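PDB 3T6C: D-galactonate dehydratase family member RspA from Pantoea ananatis, which dehydrates D-gluconate to 2-dehydro-3-deoxy-D-gluconate in vitro, slowly and with one magnesium ion per subunit, as a member of the mandelate racemase branch of the enolase superfamily. Local coordinates for residues K284-R287 against P293-M296; K333-S338 against V343-H348; A360-D365 against G372-T377. All coordinates share one frame; numbering follows the deposited sequence.

Contact 1. Residues K284-R287 against P293-M296; sequences KMLR and PIAM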
loop_
_atom_site.group_PDB
_atom_site.type_symbol
_atom_site.label_atom_id
_atom_site.label_comp_id
_atom_site.label_asym_id
_atom_site.label_seq_id
_atom_site.Cartn_x
_atom_site.Cartn_y
_atom_site.Cartn_z
ATOM N N LYS A 284 -7.931 10.337 -5.681
ATOM C CA LYS A 284 -7.224 9.076 -5.979
ATOM C C LYS A 284 -8.027 8.264 -6.990
ATOM O O LYS A 284 -7.512 7.795 -8.008
ATOM C CB LYS A 284 -7.033 8.273 -4.716
ATOM C CG LYS A 284 -6.441 6.890 -5.094
ATOM C CD LYS A 284 -5.984 6.183 -3.809
ATOM C CE LYS A 284 -5.656 4.732 -4.069
ATOM N NZ LYS A 284 -5.535 4.016 -2.776
ATOM N N MET A 285 -9.331 8.144 -6.777
ATOM C CA MET A 285 -10.127 7.401 -7.720
ATOM C C MET A 285 -10.171 8.073 -9.079
ATOM O O MET A 285 -10.031 7.416 -10.141
ATOM C CB MET A 285 -11.542 7.244 -7.159
ATOM C CG MET A 285 -12.434 6.478 -8.120
ATOM S SD MET A 285 -14.089 6.242 -7.422
ATOM C CE MET A 285 -14.947 5.521 -8.830
ATOM N N LEU A 286 -10.417 9.386 -9.084
ATOM C CA LEU A 286 -10.461 10.102 -10.359
ATOM C C LEU A 286 -9.204 9.852 -11.200
ATOM O O LEU A 286 -9.307 9.640 -12.423
ATOM C CB LEU A 286 -10.642 11.599 -10.121
ATOM C CG LEU A 286 -10.897 12.417 -11.370
ATOM C CD1 LEU A 286 -11.745 13.674 -10.969
ATOM C CD2 LEU A 286 -9.633 12.894 -12.084
ATOM N N ARG A 287 -8.025 9.901 -10.580
ATOM C CA ARG A 287 -6.759 9.810 -11.327
ATOM C C ARG A 287 -6.415 8.386 -11.744
ATOM O O ARG A 287 -5.486 8.193 -12.504
ATOM C CB ARG A 287 -5.644 10.453 -10.497
ATOM C CG ARG A 287 -5.927 11.925 -10.228
ATOM C CD ARG A 287 -5.721 12.790 -11.472
ATOM N NE ARG A 287 -4.320 13.149 -11.623
ATOM C CZ ARG A 287 -3.878 14.053 -12.492
ATOM N NH1 ARG A 287 -4.697 14.579 -13.390
ATOM N NH2 ARG A 287 -2.602 14.469 -12.422
ATOM N N PRO A 293 -6.540 16.892 -17.758
ATOM C CA PRO A 293 -5.749 17.538 -16.705
ATOM C C PRO A 293 -6.604 18.208 -15.636
ATOM O O PRO A 293 -7.694 18.729 -15.976
ATOM C CB PRO A 293 -4.919 18.585 -17.489
ATOM C CG PRO A 293 -4.898 18.073 -18.933
ATOM C CD PRO A 293 -6.260 17.448 -19.098
ATOM N N ILE A 294 -6.126 18.203 -14.391
ATOM C CA ILE A 294 -6.924 18.657 -13.253
ATOM C C ILE A 294 -6.228 19.825 -12.555
ATOM O O ILE A 294 -5.048 19.763 -12.272
ATOM C CB ILE A 294 -7.118 17.507 -12.222
ATOM C CG1 ILE A 294 -7.928 16.350 -12.861
ATOM C CG2 ILE A 294 -7.857 17.985 -10.955
ATOM C CD1 ILE A 294 -9.324 16.728 -13.348
ATOM N N ALA A 295 -6.992 20.882 -12.269
ATOM C CA ALA A 295 -6.505 22.000 -11.454
ATOM C C ALA A 295 -7.311 22.032 -10.163
ATOM O O ALA A 295 -8.532 21.814 -10.172
ATOM C CB ALA A 295 -6.696 23.337 -12.189
ATOM N N MET A 296 -6.629 22.325 -9.040
ATOM C CA MET A 296 -7.316 22.451 -7.758
ATOM C C MET A 296 -6.657 23.505 -6.950
ATOM O O MET A 296 -5.423 23.646 -6.982
ATOM C CB MET A 296 -7.162 21.144 -6.916
ATOM C CG MET A 296 -8.025 19.940 -7.336
ATOM S SD MET A 296 -9.749 20.084 -6.812
ATOM C CE MET A 296 -9.577 20.193 -5.029
#
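Ile294, at the start of strand 294-296, pushes its longer branch between Leu286 and Arg287 of helix 283-289. Its CB already lies 4.0 Å from Arg287 NH1. One bond further, CG1 is the hub of the contact, 3.7 Å from Arg287 NH1 and 3.9 Å from Leu286 CD2. CD1, the tip, stays on the leucine side at 4.0 Å from Leu286 CD2. With CG1 anti to its own carbonyl carbon (chi1 -64°), the isoleucine sends this branch, rather than CG2, to the helix. Leu286 answers with a single methyl, and the two aliphatic chains meet at a slant. Arg287 runs past the isoleucine in the opposite sense; bends at chi2 (-74°) and chi3 (-84°) fold its chain so that the guanidinium comes down obliquely beside CG1. The isoleucine gives it only van der Waals contact. The arginine's charge is answered by a salt bridge from NH1 to Asp316, while NH2 bonds to Lys313 O; Asp316 OD1 also accepts the backbone N-H of Ile294, so one carboxylate oxygen holds the arginine and the strand start together. The contact closes a beta-alpha-beta unit of the enolase-superfamily barrel: helix 283-289 covers strand 294-296, Leu286 also leans on Ile257 of helix 253-262, and the strand runs parallel between strands 270-272 and 317-318.

Contact 2. Residues K333-S338 against V343-H348; sequences KIAIYS and VRTAWH. With GCO (D-gluconic acid), chain D.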
loop_
_atom_site.group_PDB
_atom_site.type_symbol
_atom_site.label_atom_id
_atom_site.label_comp_id
_atom_site.label_asym_id
_atom_site.label_seq_id
_atom_site.Cartn_x
_atom_site.Cartn_y
_atom_site.Cartn_z
ATOM N N LYS A 333 7.324 28.423 -1.937
ATOM C CA LYS A 333 7.539 27.038 -1.456
ATOM C C LYS A 333 6.583 26.052 -2.136
ATOM O O LYS A 333 6.993 24.969 -2.523
ATOM C CB LYS A 333 7.416 26.926 0.063
ATOM C CG LYS A 333 8.447 27.837 0.741
ATOM C CD LYS A 333 8.299 27.685 2.234
ATOM C CE LYS A 333 9.332 28.668 2.893
ATOM N NZ LYS A 333 8.957 28.827 4.323
ATOM N N ILE A 334 5.322 26.435 -2.301
ATOM C CA ILE A 334 4.371 25.544 -2.970
ATOM C C ILE A 334 4.741 25.413 -4.445
ATOM O O ILE A 334 4.588 24.344 -5.045
ATOM C CB ILE A 334 2.936 26.143 -2.848
ATOM C CG1 ILE A 334 2.467 25.997 -1.386
ATOM C CG2 ILE A 334 1.990 25.376 -3.803
ATOM C CD1 ILE A 334 1.273 26.881 -1.032
ATOM N N ALA A 335 5.222 26.510 -5.064
ATOM C CA ALA A 335 5.604 26.425 -6.467
ATOM C C ALA A 335 6.769 25.426 -6.634
ATOM O O ALA A 335 6.793 24.638 -7.572
ATOM C CB ALA A 335 5.985 27.820 -6.968
ATOM N N ILE A 336 7.748 25.499 -5.746
ATOM C CA ILE A 336 8.907 24.570 -5.753
ATOM C C ILE A 336 8.482 23.126 -5.441
ATOM O O ILE A 336 8.909 22.171 -6.130
ATOM C CB ILE A 336 9.966 25.061 -4.767
ATOM C CG1 ILE A 336 10.672 26.274 -5.393
ATOM C CG2 ILE A 336 10.955 23.892 -4.417
ATOM C CD1 ILE A 336 11.557 27.041 -4.406
ATOM N N TYR A 337 7.627 22.959 -4.455
ATOM C CA TYR A 337 7.152 21.600 -4.142
ATOM C C TYR A 337 6.427 20.997 -5.364
ATOM O O TYR A 337 6.585 19.823 -5.686
ATOM C CB TYR A 337 6.205 21.669 -2.925
ATOM C CG TYR A 337 6.127 20.347 -2.202
ATOM C CD1 TYR A 337 7.055 20.056 -1.214
ATOM C CD2 TYR A 337 5.147 19.413 -2.507
ATOM C CE1 TYR A 337 7.062 18.843 -0.562
ATOM C CE2 TYR A 337 5.159 18.171 -1.862
ATOM C CZ TYR A 337 6.120 17.897 -0.916
ATOM O OH TYR A 337 6.093 16.684 -0.250
ATOM N N SER A 338 5.662 21.832 -6.060
ATOM C CA SER A 338 4.991 21.422 -7.302
ATOM C C SER A 338 6.001 21.089 -8.393
ATOM O O SER A 338 5.895 20.011 -9.054
ATOM C CB SER A 338 4.046 22.546 -7.775
ATOM O OG SER A 338 3.062 22.774 -6.782
ATOM N N VAL A 343 4.271 19.218 -11.247
ATOM C CA VAL A 343 2.988 19.935 -11.242
ATOM C C VAL A 343 3.240 21.418 -11.562
ATOM O O VAL A 343 4.245 21.973 -11.108
ATOM C CB VAL A 343 2.376 19.798 -9.822
ATOM C CG1 VAL A 343 1.124 20.722 -9.684
ATOM C CG2 VAL A 343 1.966 18.329 -9.605
ATOM N N ARG A 344 2.354 22.065 -12.327
ATOM C CA ARG A 344 2.608 23.463 -12.671
ATOM C C ARG A 344 1.716 24.453 -11.906
ATOM O O ARG A 344 0.747 24.066 -11.265
ATOM C CB ARG A 344 2.439 23.670 -14.199
ATOM C CG ARG A 344 3.460 22.813 -14.979
ATOM C CD ARG A 344 3.625 23.302 -16.425
ATOM N NE ARG A 344 2.444 23.017 -17.207
ATOM C CZ ARG A 344 2.343 23.397 -18.472
ATOM N NH1 ARG A 344 3.340 24.067 -19.046
ATOM N NH2 ARG A 344 1.237 23.144 -19.181
ATOM N N THR A 345 2.032 25.739 -12.018
ATOM C CA THR A 345 1.284 26.757 -11.230
ATOM C C THR A 345 0.183 27.415 -12.062
ATOM O O THR A 345 0.353 27.652 -13.283
ATOM C CB THR A 345 2.225 27.852 -10.640
ATOM O OG1 THR A 345 2.686 28.699 -11.712
ATOM C CG2 THR A 345 3.422 27.221 -9.944
ATOM N N ALA A 346 -0.997 27.596 -11.446
ATOM C CA ALA A 346 -2.014 28.466 -12.033
ATOM C C ALA A 346 -2.610 29.229 -10.850
ATOM O O ALA A 346 -3.794 29.004 -10.483
ATOM C CB ALA A 346 -3.076 27.495 -12.676
ATOM N N TRP A 347 -1.984 30.332 -10.467
ATOM C CA TRP A 347 -2.493 31.050 -9.281
ATOM C C TRP A 347 -3.856 31.649 -9.575
ATOM O O TRP A 347 -4.100 32.179 -10.657
ATOM C CB TRP A 347 -1.514 32.174 -8.867
ATOM C CG TRP A 347 -0.071 31.712 -8.692
ATOM C CD1 TRP A 347 1.017 32.175 -9.378
ATOM C CD2 TRP A 347 0.417 30.727 -7.793
ATOM N NE1 TRP A 347 2.161 31.551 -8.951
ATOM C CE2 TRP A 347 1.830 30.644 -7.993
ATOM C CE3 TRP A 347 -0.187 29.898 -6.827
ATOM C CZ2 TRP A 347 2.649 29.830 -7.226
ATOM C CZ3 TRP A 347 0.649 29.029 -6.093
ATOM C CH2 TRP A 347 2.043 29.017 -6.302
ATOM N N HIS A 348 -4.717 31.616 -8.547
ATOM C CA HIS A 348 -6.075 32.235 -8.646
ATOM C C HIS A 348 -5.971 33.754 -8.763
ATOM O O HIS A 348 -5.215 34.407 -8.003
ATOM C CB HIS A 348 -6.829 31.791 -7.399
ATOM C CG HIS A 348 -8.192 32.419 -7.216
ATOM N ND1 HIS A 348 -8.384 33.500 -6.377
ATOM C CD2 HIS A 348 -9.419 32.097 -7.701
ATOM C CE1 HIS A 348 -9.671 33.831 -6.369
ATOM N NE2 HIS A 348 -10.325 32.976 -7.133
HETATM C C1 GCO D . -12.059 31.475 -10.312
HETATM C C2 GCO D . -12.837 31.362 -9.056
HETATM C C3 GCO D . -13.612 32.608 -8.672
HETATM C C4 GCO D . -14.139 32.497 -7.256
HETATM C C5 GCO D . -14.086 33.846 -6.582
HETATM C C6 GCO D . -14.575 33.825 -5.144
HETATM O O1A GCO D . -11.658 32.591 -10.758
HETATM O O1B GCO D . -11.664 30.399 -10.868
HETATM O O2 GCO D . -13.518 30.134 -9.048
HETATM O O3 GCO D . -14.624 32.733 -9.600
HETATM O O4 GCO D . -15.473 32.029 -7.327
HETATM O O5 GCO D . -12.782 34.295 -6.610
HETATM O O6 GCO D . -14.499 35.071 -4.481
#
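Val343 N donates to Ser338 O (2.8 Å, N-H...O 160°), drawing the two CA atoms to 4.7 Å where the chain leaves helix 328-340 for strand 344-345. Beside this bond the side chains of Ser338 and Val343 pack through their CB atoms, 3.8 Å apart, and Val343 CG1 reaches on to the serine CB. Ser338 OG turns back into the helix, its chi1 of -61° setting it beside the backbone N. There Ser338 OG donates to Ile334 O at 2.8 Å, on the opposite face of that carbonyl from Ser338 N, so two donors grip one oxygen. This is the helix-to-strand return of a beta-alpha-beta unit in the enolase-superfamily barrel, with strand 317-318 as the preceding strand. A turn earlier on the helix, the methyl of Ala335 rests against both Thr345 and the indole edge of Trp347: Ala335 CB lies 4.0 Å from Thr345 CG2 and 3.9 Å from Trp347 CZ2. Ile334 CG2 comes to the same edge near the ring plane, more loosely, at CH2. Thr345 CB lies over one indole face, offset toward the rim. Past the strand, His348 reaches the active site: its NE2 donates to O5 of the bound D-gluconate at 2.8 Å, this hydroxyl oxygen lying near the ring plane, while its ND1 is hydrogen-bonded to ND1 of His321.

Contact 3. Residues A360-D365 against G372-T377; sequences ANMHLD and GIQEYT. With GCO (D-gluconic acid), chain D.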
loop_
_atom_site.group_PDB
_atom_site.type_symbol
_atom_site.label_atom_id
_atom_site.label_comp_id
_atom_site.label_asym_id
_atom_site.label_seq_id
_atom_site.Cartn_x
_atom_site.Cartn_y
_atom_site.Cartn_z
ATOM N N ALA A 360 2.221 40.197 -7.496
ATOM C CA ALA A 360 2.891 39.097 -6.818
ATOM C C ALA A 360 2.738 37.788 -7.590
ATOM O O ALA A 360 3.728 37.092 -7.802
ATOM C CB ALA A 360 2.260 38.924 -5.457
ATOM N N ASN A 361 1.509 37.493 -8.052
ATOM C CA ASN A 361 1.310 36.283 -8.876
ATOM C C ASN A 361 2.282 36.296 -10.043
ATOM O O ASN A 361 2.912 35.280 -10.373
ATOM C CB ASN A 361 -0.080 36.206 -9.495
ATOM C CG ASN A 361 -1.167 35.923 -8.507
ATOM O OD1 ASN A 361 -0.944 35.409 -7.406
ATOM N ND2 ASN A 361 -2.417 36.171 -8.954
ATOM N N MET A 362 2.386 37.452 -10.705
ATOM C CA MET A 362 3.145 37.514 -11.944
ATOM C C MET A 362 4.669 37.469 -11.702
ATOM O O MET A 362 5.398 36.977 -12.565
ATOM C CB MET A 362 2.744 38.757 -12.753
ATOM C CG MET A 362 1.376 38.504 -13.381
ATOM S SD MET A 362 0.877 39.870 -14.388
ATOM C CE MET A 362 -0.756 39.276 -14.921
ATOM N N HIS A 363 5.136 38.005 -10.559
ATOM C CA HIS A 363 6.551 37.897 -10.216
ATOM C C HIS A 363 6.937 36.447 -9.934
ATOM O O HIS A 363 8.002 36.004 -10.366
ATOM C CB HIS A 363 6.898 38.808 -9.058
ATOM C CG HIS A 363 7.052 40.243 -9.461
ATOM N ND1 HIS A 363 8.149 41.007 -9.104
ATOM C CD2 HIS A 363 6.248 41.056 -10.189
ATOM C CE1 HIS A 363 8.008 42.234 -9.584
ATOM N NE2 HIS A 363 6.856 42.298 -10.236
ATOM N N LEU A 364 6.072 35.717 -9.241
ATOM C CA LEU A 364 6.240 34.255 -9.122
ATOM C C LEU A 364 6.199 33.605 -10.494
ATOM O O LEU A 364 7.069 32.776 -10.814
ATOM C CB LEU A 364 5.154 33.652 -8.230
ATOM C CG LEU A 364 5.367 33.928 -6.722
ATOM C CD1 LEU A 364 3.984 33.957 -6.044
ATOM C CD2 LEU A 364 6.250 32.845 -6.129
ATOM N N ASP A 365 5.199 33.943 -11.301
ATOM C CA ASP A 365 5.098 33.361 -12.631
ATOM C C ASP A 365 6.351 33.548 -13.461
ATOM O O ASP A 365 6.783 32.608 -14.132
ATOM C CB ASP A 365 3.961 34.018 -13.421
ATOM C CG ASP A 365 2.575 33.706 -12.887
ATOM O OD1 ASP A 365 2.348 32.700 -12.180
ATOM O OD2 ASP A 365 1.661 34.514 -13.249
ATOM N N GLY A 372 2.452 27.337 -15.132
ATOM C CA GLY A 372 1.418 26.861 -16.054
ATOM C C GLY A 372 0.593 27.842 -16.878
ATOM O O GLY A 372 0.720 27.935 -18.088
ATOM N N ILE A 373 -0.156 28.684 -16.173
ATOM C CA ILE A 373 -0.976 29.680 -16.861
ATOM C C ILE A 373 -1.322 30.755 -15.833
ATOM O O ILE A 373 -1.292 30.467 -14.625
ATOM C CB ILE A 373 -2.236 29.018 -17.516
ATOM C CG1 ILE A 373 -2.888 29.981 -18.509
ATOM C CG2 ILE A 373 -3.263 28.631 -16.439
ATOM C CD1 ILE A 373 -1.962 30.277 -19.738
ATOM N N GLN A 374 -1.664 31.966 -16.309
ATOM C CA GLN A 374 -2.154 32.992 -15.360
ATOM C C GLN A 374 -3.559 33.472 -15.714
ATOM O O GLN A 374 -3.760 34.143 -16.718
ATOM C CB GLN A 374 -1.201 34.192 -15.360
ATOM C CG GLN A 374 -1.519 35.239 -14.244
ATOM C CD GLN A 374 -1.729 34.565 -12.884
ATOM O OE1 GLN A 374 -2.889 34.438 -12.425
ATOM N NE2 GLN A 374 -0.654 34.075 -12.269
ATOM N N GLU A 375 -4.524 33.139 -14.859
ATOM C CA GLU A 375 -5.866 33.695 -14.939
ATOM C C GLU A 375 -5.806 35.204 -14.946
ATOM O O GLU A 375 -5.003 35.778 -14.194
ATOM C CB GLU A 375 -6.608 33.263 -13.683
ATOM C CG GLU A 375 -8.100 33.587 -13.730
ATOM C CD GLU A 375 -8.846 32.994 -12.560
ATOM O OE1 GLU A 375 -8.245 32.627 -11.553
ATOM O OE2 GLU A 375 -10.093 32.887 -12.639
ATOM N N TYR A 376 -6.666 35.840 -15.746
ATOM C CA TYR A 376 -6.655 37.284 -15.784
ATOM C C TYR A 376 -8.061 37.813 -15.965
ATOM O O TYR A 376 -8.806 37.325 -16.820
ATOM C CB TYR A 376 -5.810 37.704 -16.974
ATOM C CG TYR A 376 -5.787 39.198 -17.161
ATOM C CD1 TYR A 376 -5.065 39.980 -16.297
ATOM C CD2 TYR A 376 -6.480 39.785 -18.210
ATOM C CE1 TYR A 376 -5.030 41.337 -16.461
ATOM C CE2 TYR A 376 -6.451 41.172 -18.386
ATOM C CZ TYR A 376 -5.730 41.900 -17.500
ATOM O OH TYR A 376 -5.677 43.270 -17.639
ATOM N N THR A 377 -8.426 38.829 -15.178
ATOM C CA THR A 377 -9.652 39.570 -15.507
ATOM C C THR A 377 -9.271 41.027 -15.615
ATOM O O THR A 377 -8.442 41.551 -14.854
ATOM C CB THR A 377 -10.791 39.379 -14.468
ATOM O OG1 THR A 377 -10.294 39.725 -13.195
ATOM C CG2 THR A 377 -11.274 37.957 -14.396
HETATM C C1 GCO D . -12.059 31.475 -10.312
HETATM C C2 GCO D . -12.837 31.362 -9.056
HETATM C C3 GCO D . -13.612 32.608 -8.672
HETATM C C4 GCO D . -14.139 32.497 -7.256
HETATM C C5 GCO D . -14.086 33.846 -6.582
HETATM C C6 GCO D . -14.575 33.825 -5.144
HETATM O O1A GCO D . -11.658 32.591 -10.758
HETATM O O1B GCO D . -11.664 30.399 -10.868
HETATM O O2 GCO D . -13.518 30.134 -9.048
HETATM O O3 GCO D . -14.624 32.733 -9.600
HETATM O O4 GCO D . -15.473 32.029 -7.327
HETATM O O5 GCO D . -12.782 34.295 -6.610
HETATM O O6 GCO D . -14.499 35.071 -4.481
HETATM O O HOH W 1 0.547 30.542 -12.189
#
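Gln374 leaves the strand with CG anti to the backbone N (chi1 -172°) and bends at chi2 (48°), bringing its amide to Asp365, whose CG lies beside its own backbone N. Gln374 NE2 donates to Asp365 OD2 at 2.6 Å along an almost straight line (N-H...O 175°). The carboxylate oxygen accepts through its syn lone pair and lies in the amide plane, and the two flat groups are nearly coplanar although the side chains cross at about a right angle. Asn361, one helical turn before Asp365, sets its CB 3.5 Å from Gln374 NE2, and its amide is almost parallel to that of the glutamine. Met362, extended beyond CG, touches lightly with its terminal methyl, CE to Gln374 CG at 4.2 Å. A water donates to Asp365 OD1 at 2.8 Å and to Ile373 O at 3.1 Å, tying the other carboxylate oxygen to the strand backbone. The neighbouring Glu375 extends into the pocket instead, where its OE2 lies 2.5 Å from O1A of the D-gluconate carboxylate; Arg319 forms a salt bridge with its OE1, and His150 a hydrogen bond with its OE2. Helix 355-367 thus covers strand 374-375, which pairs in parallel with strand 145-151 in the barrel sheet, while Leu364 packs against helix 328-340.

The contacts follow one another along the chain, and each sets a helix against a strand of the same barrel sheet. Contacts 2 and 3 adjoin, centres 11 Å apart: Thr345 O probably accepts hydrogen bonds from Gly372 N (2.8 Å) and Ile373 N (3.1 Å), and the indole CD1 of Trp347 packs on Asp365 OD1 at 3.1 Å. Both also reach D-gluconate, through His348 and Glu375. Contact 1 stands apart, its centre 16 Å from that of contact 2 and 22 Å from that of contact 3. It does not touch the ligand: the Ile294 side chain is about 13 Å from D-gluconate and about 12 Å from the magnesium ion, but about 7 Å from the side chain of the metal-binding Glu272.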